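Long-range contacts in uncharacterized protein (Thermus thermophilus HB8, PDB 6SCE), which acts as a Type III CRISPR defence DNA nuclease that is switched on by the cyclic oligoadenylate it binds: residues E111-E117 against S349-A353; S281-P286 against H344-L348; A416-W420 against F547-A551. All coordinates share one frame. Numbering follows the deposited sequence.

Interaction 1 joins the sheet that holds strand 105-111 to the one that holds strand 342-347. These two sheets share the 3-2-1-4-5-6-7 order, consistent with two CARF domains in one chain. Interaction 2 is nested within the loop closed by interaction 1. Their centres are 19 Å apart, and they touch where Ala-353 CB lies 4.1 Å from Leu-348 CB. Interaction 3 follows in series, with its centre 32 Å from interaction 1 and 30 Å from interaction 2. Interactions 2 and 3 reach outermost strands of the same sheet, 342-347 and 415-417. Interaction 3 joins that sheet to hairpin 541-558. Interactions 1 and 3 both contain a residue hydrogen-bonded to the oligoadenylate.

Interaction 1. Residues E111-E117 against S349-A353; sequences EGHRALE and SGPWA. With nucleotides of chain B.
This is a buried loop-to-loop contact beside bound oligoadenylate. The loop after strand 105-111 meets the turn that leads into helix 354-370. Residues 114-117 form a type II turn and 350-353 a type I. CA atoms pair as Glu-111 with Trp-352 and His-113 with Pro-351, each 6.2 Å apart. Pro-351 packs against Glu-111 and His-113, its CG 3.4 Å from Glu-111 OE2. Arg-114, t at chi1, donates from NH2 to Ser-349 O at 3.3 Å. Water 1 lies 2.8 Å from both Arg-114 NH1 and Ser-349 O. Trp-352 CZ3 lies over one guanidinium face, and Glu-324 pairs with Arg-114 NE. Glu-111, t at chi1, accepts twice: OE1 from His-113 ND1 at 2.8 Å and OE2 from His-113 N at 2.9 Å. This His-carboxylate pair leaves His-113 NE2 2.8 Å from A2 O2' of chain B, in a hydrogen bond. His-113 O weakly accepts A3 N6 of chain B at 3.4 Å. Such a loop pair is consistent with a CARF ligand pocket at the junction of two Rossmann-like units.

Interaction 2. Residues S281-P286 against H344-L348; sequences SKKALP and HRSFL
His-344 to Phe-347 continue an outermost strand of the sheet, and Leu-348 starts the loop beyond. Across from them, residues 281-286 form an irregular loop that runs nearly antiparallel, with end-to-end directions 157° apart. The nearest CA pairs are Ser-281 with Phe-347 at 5.6 Å and Leu-285 with His-344 at 6.7 Å.

His-344, m at chi1, directs its CA-to-CB bond toward the loop. Its ND1 lies 3.4 Å from Pro-286 CG, while Glu-316 holds its NE2. Leu-285, with chi1 m and chi2 t, brings CD2 to 4.2 Å from His-344 CB. The CA-to-CB bond of Arg-345 points away from the loop, and its NH1 pairs with Glu-333. Its backbone O still meets Leu-285 CD2 at 3.9 Å.

Strand 342-347 lies parallel to 316-321 in the 3-2-1-4-5 portion of a Rossmann-like sheet, consistent with a CARF domain. Loop 281-286 passes along this edge without backbone-to-backbone hydrogen bonds.

Ser-346 points its CB toward the loop, and its CB is 3.9 Å from Leu-285 CD2. Its OG, at chi1 t, lies 3.2 Å from Ser-281 CB. Water 3 joins that OG, at 2.7 Å, to Lys-283 O, at 2.8 Å. Phe-347 N donates to Ser-281 OG at 2.8 Å, so a serine side chain takes up an amide of the strand. Water 2 accepts from Ser-281 N at 2.9 Å and donates to Phe-347 O at 2.8 Å. The Phe-347 ring leads away from the loop and meets helix 326-338. Leu-348 turns its CB away from 281-286 and packs on helix 354-370.

Interaction 3. Residues A416-W420 against F547-A551; sequences AEVPW and FHRGA
Edge strand 415-417 of the CARF-like sheet enters at Glu-417, whose m/m side chain bends toward Arg-549. Its OE1 lies 3.7 Å from Arg-549 NH2, a long salt bridge; Asp-406 also pairs with that NH2. Val-418 contributes its backbone O. Water 4 lies 2.6 Å from Val-418 O, 3.0 Å from Glu-417 OE1 and 3.2 Å from Arg-549 NH1. Pro-419 is the centre of an inverse gamma turn, with a weak bond from Trp-420 N to Val-418 O at 2.8 Å. Trp-420, m at chi1, lays its indole against the tip of hairpin 541-558. Arg-549 and Gly-550 form that tip, a two-residue type I' turn between His-548 and Ala-551. Arg-549 CA stands 3.5 Å from the centroid of the Trp-420 five-membered ring, 5° off its normal. Gly-550 CA lies over the Trp-420 six-membered ring, 3.5 Å from Trp-420 CH2. Both are CH-pi contacts over one face. Trp-420 CZ3 also meets Phe-547 CZ at 3.6 Å, with the ring planes at 70°. Asp-406 O accepts from Trp-420 NE1. Gly-550 O accepts from an adenine N6 of the bound RNA. No hydrogen bond directly crosses the segments, so Trp-420 CH-pi and apolar contacts, one long salt bridge and a shared water make the join.

Interaction 1. Residues E111-E117 against S349-A353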
# COMPACT_ATOMS: atom_id res chain seq x y z
N GLU A 111 -1.78 -0.67 -18.63
CA GLU A 111 -1.23 -1.55 -17.63
C GLU A 111 0.29 -1.48 -17.68
O GLU A 111 0.91 -1.92 -18.65
CB GLU A 111 -1.80 -2.94 -17.92
CG GLU A 111 -1.02 -4.12 -17.40
CD GLU A 111 -0.63 -3.98 -15.95
OE1 GLU A 111 -1.54 -3.60 -15.11
OE2 GLU A 111 0.58 -4.28 -15.69
N GLY A 112 0.90 -0.90 -16.64
CA GLY A 112 2.34 -0.70 -16.60
C GLY A 112 3.00 -1.20 -15.35
O GLY A 112 3.96 -0.58 -14.85
N HIS A 113 2.53 -2.32 -14.85
CA HIS A 113 2.95 -2.78 -13.56
C HIS A 113 4.06 -3.83 -13.58
O HIS A 113 4.44 -4.31 -12.54
CB HIS A 113 1.74 -3.28 -12.79
CG HIS A 113 0.78 -2.18 -12.43
ND1 HIS A 113 -0.41 -1.99 -13.08
CD2 HIS A 113 0.84 -1.24 -11.46
CE1 HIS A 113 -1.05 -0.97 -12.53
NE2 HIS A 113 -0.31 -0.50 -11.55
N ARG A 114 4.58 -4.18 -14.76
CA ARG A 114 5.75 -5.07 -14.81
C ARG A 114 7.04 -4.27 -15.08
O ARG A 114 7.16 -3.56 -16.08
CB ARG A 114 5.52 -6.15 -15.88
CG ARG A 114 6.75 -7.02 -16.20
CD ARG A 114 7.28 -7.84 -15.04
NE ARG A 114 6.39 -8.86 -14.47
CZ ARG A 114 6.08 -10.05 -15.00
NH1 ARG A 114 6.54 -10.43 -16.19
NH2 ARG A 114 5.30 -10.87 -14.31
N ALA A 115 7.97 -4.35 -14.14
CA ALA A 115 9.23 -3.63 -14.21
C ALA A 115 9.98 -3.95 -15.48
O ALA A 115 9.98 -5.11 -15.93
CB ALA A 115 10.11 -3.97 -12.99
N LEU A 116 10.56 -2.90 -16.05
CA LEU A 116 11.34 -2.91 -17.27
C LEU A 116 10.59 -3.23 -18.55
O LEU A 116 11.21 -3.39 -19.60
CB LEU A 116 12.57 -3.84 -17.13
CG LEU A 116 13.62 -3.42 -16.11
CD1 LEU A 116 14.79 -4.40 -16.18
CD2 LEU A 116 14.11 -2.02 -16.35
N GLU A 117 9.26 -3.29 -18.50
CA GLU A 117 8.48 -3.43 -19.74
C GLU A 117 7.82 -2.12 -20.11
O GLU A 117 7.65 -1.27 -19.25
CB GLU A 117 7.43 -4.49 -19.58
CG GLU A 117 7.99 -5.89 -19.68
CD GLU A 117 6.92 -6.93 -19.93
OE1 GLU A 117 5.75 -6.54 -20.13
OE2 GLU A 117 7.24 -8.13 -19.88
N SER A 349 0.83 -15.10 -15.65
CA SER A 349 2.01 -14.79 -16.43
C SER A 349 2.51 -13.39 -16.11
O SER A 349 3.71 -13.16 -16.06
CB SER A 349 1.72 -14.90 -17.93
OG SER A 349 1.27 -16.20 -18.26
N GLY A 350 1.59 -12.46 -15.84
CA GLY A 350 2.00 -11.12 -15.46
C GLY A 350 0.80 -10.28 -15.03
O GLY A 350 -0.34 -10.74 -15.08
N PRO A 351 1.06 -9.03 -14.64
CA PRO A 351 -0.03 -8.19 -14.11
C PRO A 351 -1.04 -7.76 -15.13
O PRO A 351 -2.08 -7.22 -14.77
CB PRO A 351 0.72 -7.00 -13.50
CG PRO A 351 2.04 -6.95 -14.19
CD PRO A 351 2.38 -8.43 -14.39
N TRP A 352 -0.75 -7.99 -16.41
CA TRP A 352 -1.67 -7.70 -17.50
C TRP A 352 -2.65 -8.82 -17.76
O TRP A 352 -3.50 -8.67 -18.62
CB TRP A 352 -0.88 -7.48 -18.81
CG TRP A 352 -0.07 -8.73 -19.16
CD1 TRP A 352 -0.51 -9.85 -19.83
CD2 TRP A 352 1.29 -9.00 -18.80
NE1 TRP A 352 0.49 -10.79 -19.89
CE2 TRP A 352 1.61 -10.29 -19.28
CE3 TRP A 352 2.27 -8.26 -18.13
CZ2 TRP A 352 2.87 -10.85 -19.12
CZ3 TRP A 352 3.52 -8.83 -17.96
CH2 TRP A 352 3.81 -10.11 -18.45
N ALA A 353 -2.55 -9.93 -17.04
CA ALA A 353 -3.18 -11.18 -17.50
C ALA A 353 -4.65 -11.34 -17.08
O ALA A 353 -5.02 -12.28 -16.39
CB ALA A 353 -2.36 -12.36 -17.06
P A B 3 -4.25 -0.10 -10.76
OP1 A B 3 -4.57 -0.76 -12.09
OP2 A B 3 -5.39 0.69 -10.19
O5' A B 3 -3.79 -1.23 -9.73
C5' A B 3 -3.14 -0.94 -8.49
C4' A B 3 -2.98 -2.25 -7.76
O4' A B 3 -2.08 -3.12 -8.51
C3' A B 3 -2.41 -2.17 -6.35
O3' A B 3 -3.26 -2.92 -5.52
C2' A B 3 -1.02 -2.80 -6.50
O2' A B 3 -0.53 -3.40 -5.32
C1' A B 3 -1.29 -3.83 -7.59
N9 A B 3 -0.10 -4.26 -8.29
C8 A B 3 0.87 -3.45 -8.83
N7 A B 3 1.82 -4.14 -9.44
C5 A B 3 1.41 -5.46 -9.33
C6 A B 3 1.98 -6.66 -9.79
N6 A B 3 3.10 -6.70 -10.51
N1 A B 3 1.31 -7.81 -9.52
C2 A B 3 0.17 -7.74 -8.82
N3 A B 3 -0.46 -6.67 -8.33
C4 A B 3 0.23 -5.55 -8.63
P A B 2 -4.71 6.19 -9.66
OP1 A B 2 -3.70 7.05 -8.97
OP2 A B 2 -5.59 6.71 -10.77
O5' A B 2 -3.92 4.92 -10.23
C5' A B 2 -4.61 4.04 -11.15
C4' A B 2 -3.67 2.95 -11.60
O4' A B 2 -2.62 3.56 -12.40
C3' A B 2 -2.97 2.16 -10.50
O3' A B 2 -2.91 0.77 -10.81
C2' A B 2 -1.56 2.74 -10.50
O2' A B 2 -0.59 1.81 -10.08
C1' A B 2 -1.37 3.07 -11.97
N9 A B 2 -0.33 4.04 -12.26
C8 A B 2 0.22 4.96 -11.40
N7 A B 2 1.18 5.65 -11.95
C5 A B 2 1.29 5.15 -13.24
C6 A B 2 2.15 5.46 -14.31
N6 A B 2 3.15 6.33 -14.23
N1 A B 2 1.95 4.78 -15.47
C2 A B 2 1.01 3.83 -15.50
N3 A B 2 0.15 3.45 -14.56
C4 A B 2 0.36 4.15 -13.43
O HOH W 1 6.40 -13.17 -16.76

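Interaction 2. Residues S281-P286 against H344-L348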
# COMPACT_ATOMS: atom_id res chain seq x y z
N SER A 281 2.89 -21.56 -13.45
CA SER A 281 1.93 -22.54 -12.99
C SER A 281 1.45 -23.33 -14.21
O SER A 281 1.27 -22.76 -15.30
CB SER A 281 0.73 -21.84 -12.31
OG SER A 281 1.15 -21.09 -11.18
N LYS A 282 1.24 -24.63 -14.02
CA LYS A 282 0.92 -25.54 -15.12
C LYS A 282 -0.51 -25.98 -15.11
O LYS A 282 -1.06 -26.29 -16.16
CB LYS A 282 1.80 -26.81 -15.05
CG LYS A 282 3.29 -26.56 -15.04
CD LYS A 282 3.74 -26.03 -16.38
CE LYS A 282 5.25 -25.88 -16.43
NZ LYS A 282 5.61 -24.81 -17.40
N LYS A 283 -1.11 -26.06 -13.93
CA LYS A 283 -2.39 -26.67 -13.74
C LYS A 283 -3.53 -25.68 -13.56
O LYS A 283 -3.33 -24.56 -13.08
CB LYS A 283 -2.34 -27.55 -12.49
CG LYS A 283 -1.33 -28.68 -12.54
CD LYS A 283 -1.60 -29.62 -11.38
CE LYS A 283 -0.58 -30.73 -11.27
NZ LYS A 283 -1.10 -31.70 -10.26
N ALA A 284 -4.71 -26.12 -13.94
CA ALA A 284 -5.95 -25.47 -13.57
C ALA A 284 -6.16 -25.55 -12.06
O ALA A 284 -5.56 -26.39 -11.36
CB ALA A 284 -7.12 -26.11 -14.26
N LEU A 285 -7.04 -24.68 -11.56
CA LEU A 285 -7.43 -24.74 -10.17
C LEU A 285 -8.37 -25.91 -9.90
O LEU A 285 -9.28 -26.17 -10.69
CB LEU A 285 -8.12 -23.42 -9.75
CG LEU A 285 -7.22 -22.18 -9.85
CD1 LEU A 285 -8.05 -20.89 -9.80
CD2 LEU A 285 -6.13 -22.17 -8.79
N PRO A 286 -8.18 -26.60 -8.75
CA PRO A 286 -9.11 -27.67 -8.36
C PRO A 286 -10.50 -27.11 -8.16
O PRO A 286 -10.63 -26.00 -7.63
CB PRO A 286 -8.57 -28.16 -7.00
CG PRO A 286 -7.17 -27.66 -6.92
CD PRO A 286 -7.05 -26.45 -7.82
N HIS A 344 -6.11 -22.68 -2.57
CA HIS A 344 -5.66 -22.95 -3.93
C HIS A 344 -5.05 -21.66 -4.45
O HIS A 344 -5.61 -20.58 -4.26
CB HIS A 344 -6.82 -23.34 -4.78
CG HIS A 344 -7.70 -24.39 -4.18
ND1 HIS A 344 -7.33 -25.72 -4.11
CD2 HIS A 344 -8.93 -24.31 -3.62
CE1 HIS A 344 -8.30 -26.41 -3.54
NE2 HIS A 344 -9.28 -25.58 -3.24
N ARG A 345 -3.91 -21.78 -5.12
CA ARG A 345 -3.18 -20.62 -5.58
C ARG A 345 -2.72 -20.91 -6.96
O ARG A 345 -2.49 -22.07 -7.30
CB ARG A 345 -1.97 -20.36 -4.70
CG ARG A 345 -1.14 -21.60 -4.38
CD ARG A 345 0.02 -21.26 -3.47
NE ARG A 345 1.15 -20.77 -4.25
CZ ARG A 345 2.31 -20.37 -3.74
NH1 ARG A 345 2.53 -20.35 -2.42
NH2 ARG A 345 3.25 -19.95 -4.57
N SER A 346 -2.54 -19.87 -7.75
CA SER A 346 -1.87 -20.00 -9.01
C SER A 346 -1.21 -18.69 -9.36
O SER A 346 -1.64 -17.62 -8.90
CB SER A 346 -2.87 -20.41 -10.11
OG SER A 346 -2.17 -20.80 -11.29
N PHE A 347 -0.13 -18.77 -10.15
CA PHE A 347 0.51 -17.59 -10.72
C PHE A 347 -0.04 -17.22 -12.09
O PHE A 347 -0.22 -18.09 -12.98
CB PHE A 347 2.02 -17.77 -10.83
CG PHE A 347 2.74 -17.80 -9.52
CD1 PHE A 347 2.79 -16.66 -8.71
CD2 PHE A 347 3.37 -18.96 -9.08
CE1 PHE A 347 3.46 -16.68 -7.50
CE2 PHE A 347 4.05 -18.98 -7.86
CZ PHE A 347 4.08 -17.83 -7.07
N LEU A 348 -0.23 -15.92 -12.29
CA LEU A 348 -0.48 -15.33 -13.61
C LEU A 348 0.84 -15.11 -14.31
O LEU A 348 1.86 -14.97 -13.65
CB LEU A 348 -1.21 -14.00 -13.50
CG LEU A 348 -2.49 -14.02 -12.67
CD1 LEU A 348 -3.04 -12.59 -12.60
CD2 LEU A 348 -3.54 -15.00 -13.21
O HOH W 2 2.14 -18.85 -14.21
O HOH W 3 -2.02 -23.46 -10.85

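Interaction 3. Residues A416-W420 against F547-A551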
# COMPACT_ATOMS: atom_id res chain seq x y z
N ALA A 416 -21.98 -3.96 3.10
CA ALA A 416 -21.93 -4.90 4.22
C ALA A 416 -21.06 -4.36 5.32
O ALA A 416 -19.91 -3.93 5.10
CB ALA A 416 -21.44 -6.27 3.77
N GLU A 417 -21.62 -4.32 6.52
CA GLU A 417 -20.84 -4.02 7.72
C GLU A 417 -19.99 -5.24 8.00
O GLU A 417 -20.49 -6.36 8.03
CB GLU A 417 -21.78 -3.76 8.90
CG GLU A 417 -22.46 -2.42 8.85
CD GLU A 417 -21.48 -1.27 8.93
OE1 GLU A 417 -20.39 -1.39 9.54
OE2 GLU A 417 -21.80 -0.24 8.34
N VAL A 418 -18.70 -5.02 8.19
CA VAL A 418 -17.74 -6.09 8.43
C VAL A 418 -17.73 -6.40 9.92
O VAL A 418 -17.81 -5.47 10.72
CB VAL A 418 -16.36 -5.63 7.99
CG1 VAL A 418 -15.30 -6.71 8.22
CG2 VAL A 418 -16.41 -5.32 6.50
N PRO A 419 -17.61 -7.68 10.30
CA PRO A 419 -17.50 -7.96 11.75
C PRO A 419 -16.08 -7.68 12.25
O PRO A 419 -15.34 -8.59 12.62
CB PRO A 419 -17.86 -9.44 11.86
CG PRO A 419 -17.74 -10.01 10.49
CD PRO A 419 -17.77 -8.89 9.49
N TRP A 420 -15.72 -6.41 12.31
CA TRP A 420 -14.36 -6.03 12.62
C TRP A 420 -13.97 -6.45 14.03
O TRP A 420 -12.79 -6.65 14.30
CB TRP A 420 -14.18 -4.53 12.54
CG TRP A 420 -14.25 -3.95 11.15
CD1 TRP A 420 -15.15 -3.04 10.70
CD2 TRP A 420 -13.33 -4.18 10.09
NE1 TRP A 420 -14.86 -2.71 9.39
CE2 TRP A 420 -13.73 -3.38 9.01
CE3 TRP A 420 -12.20 -4.99 9.95
CZ2 TRP A 420 -13.06 -3.38 7.78
CZ3 TRP A 420 -11.51 -4.96 8.72
CH2 TRP A 420 -11.95 -4.17 7.68
N PHE A 547 -5.85 -2.46 16.17
CA PHE A 547 -6.58 -2.59 14.92
C PHE A 547 -8.00 -2.09 15.15
O PHE A 547 -8.64 -2.48 16.12
CB PHE A 547 -6.55 -4.04 14.44
CG PHE A 547 -7.24 -4.26 13.13
CD1 PHE A 547 -6.76 -3.68 11.98
CD2 PHE A 547 -8.40 -5.04 13.06
CE1 PHE A 547 -7.41 -3.85 10.77
CE2 PHE A 547 -9.04 -5.23 11.85
CZ PHE A 547 -8.54 -4.63 10.70
N HIS A 548 -8.47 -1.18 14.30
CA HIS A 548 -9.84 -0.70 14.44
C HIS A 548 -10.43 -0.42 13.07
O HIS A 548 -9.97 0.46 12.37
CB HIS A 548 -9.88 0.57 15.29
CG HIS A 548 -11.26 1.01 15.64
ND1 HIS A 548 -12.20 0.15 16.18
CD2 HIS A 548 -11.88 2.21 15.53
CE1 HIS A 548 -13.33 0.81 16.37
NE2 HIS A 548 -13.16 2.06 15.98
N ARG A 549 -11.42 -1.22 12.69
CA ARG A 549 -12.23 -0.97 11.49
C ARG A 549 -11.49 -0.83 10.15
O ARG A 549 -11.86 -0.01 9.34
CB ARG A 549 -13.09 0.27 11.73
CG ARG A 549 -14.04 0.04 12.91
CD ARG A 549 -15.08 1.13 13.03
NE ARG A 549 -15.90 1.30 11.83
CZ ARG A 549 -16.94 0.55 11.46
NH1 ARG A 549 -17.33 -0.51 12.18
NH2 ARG A 549 -17.59 0.85 10.35
N GLY A 550 -10.46 -1.63 9.91
CA GLY A 550 -9.74 -1.58 8.60
C GLY A 550 -8.53 -0.66 8.54
O GLY A 550 -7.99 -0.32 7.42
N ALA A 551 -8.09 -0.23 9.72
CA ALA A 551 -6.82 0.49 9.85
C ALA A 551 -6.01 -0.11 11.00
O ALA A 551 -6.51 -0.28 12.12
CB ALA A 551 -7.04 1.97 10.05
O HOH W 4 -18.86 -3.22 11.41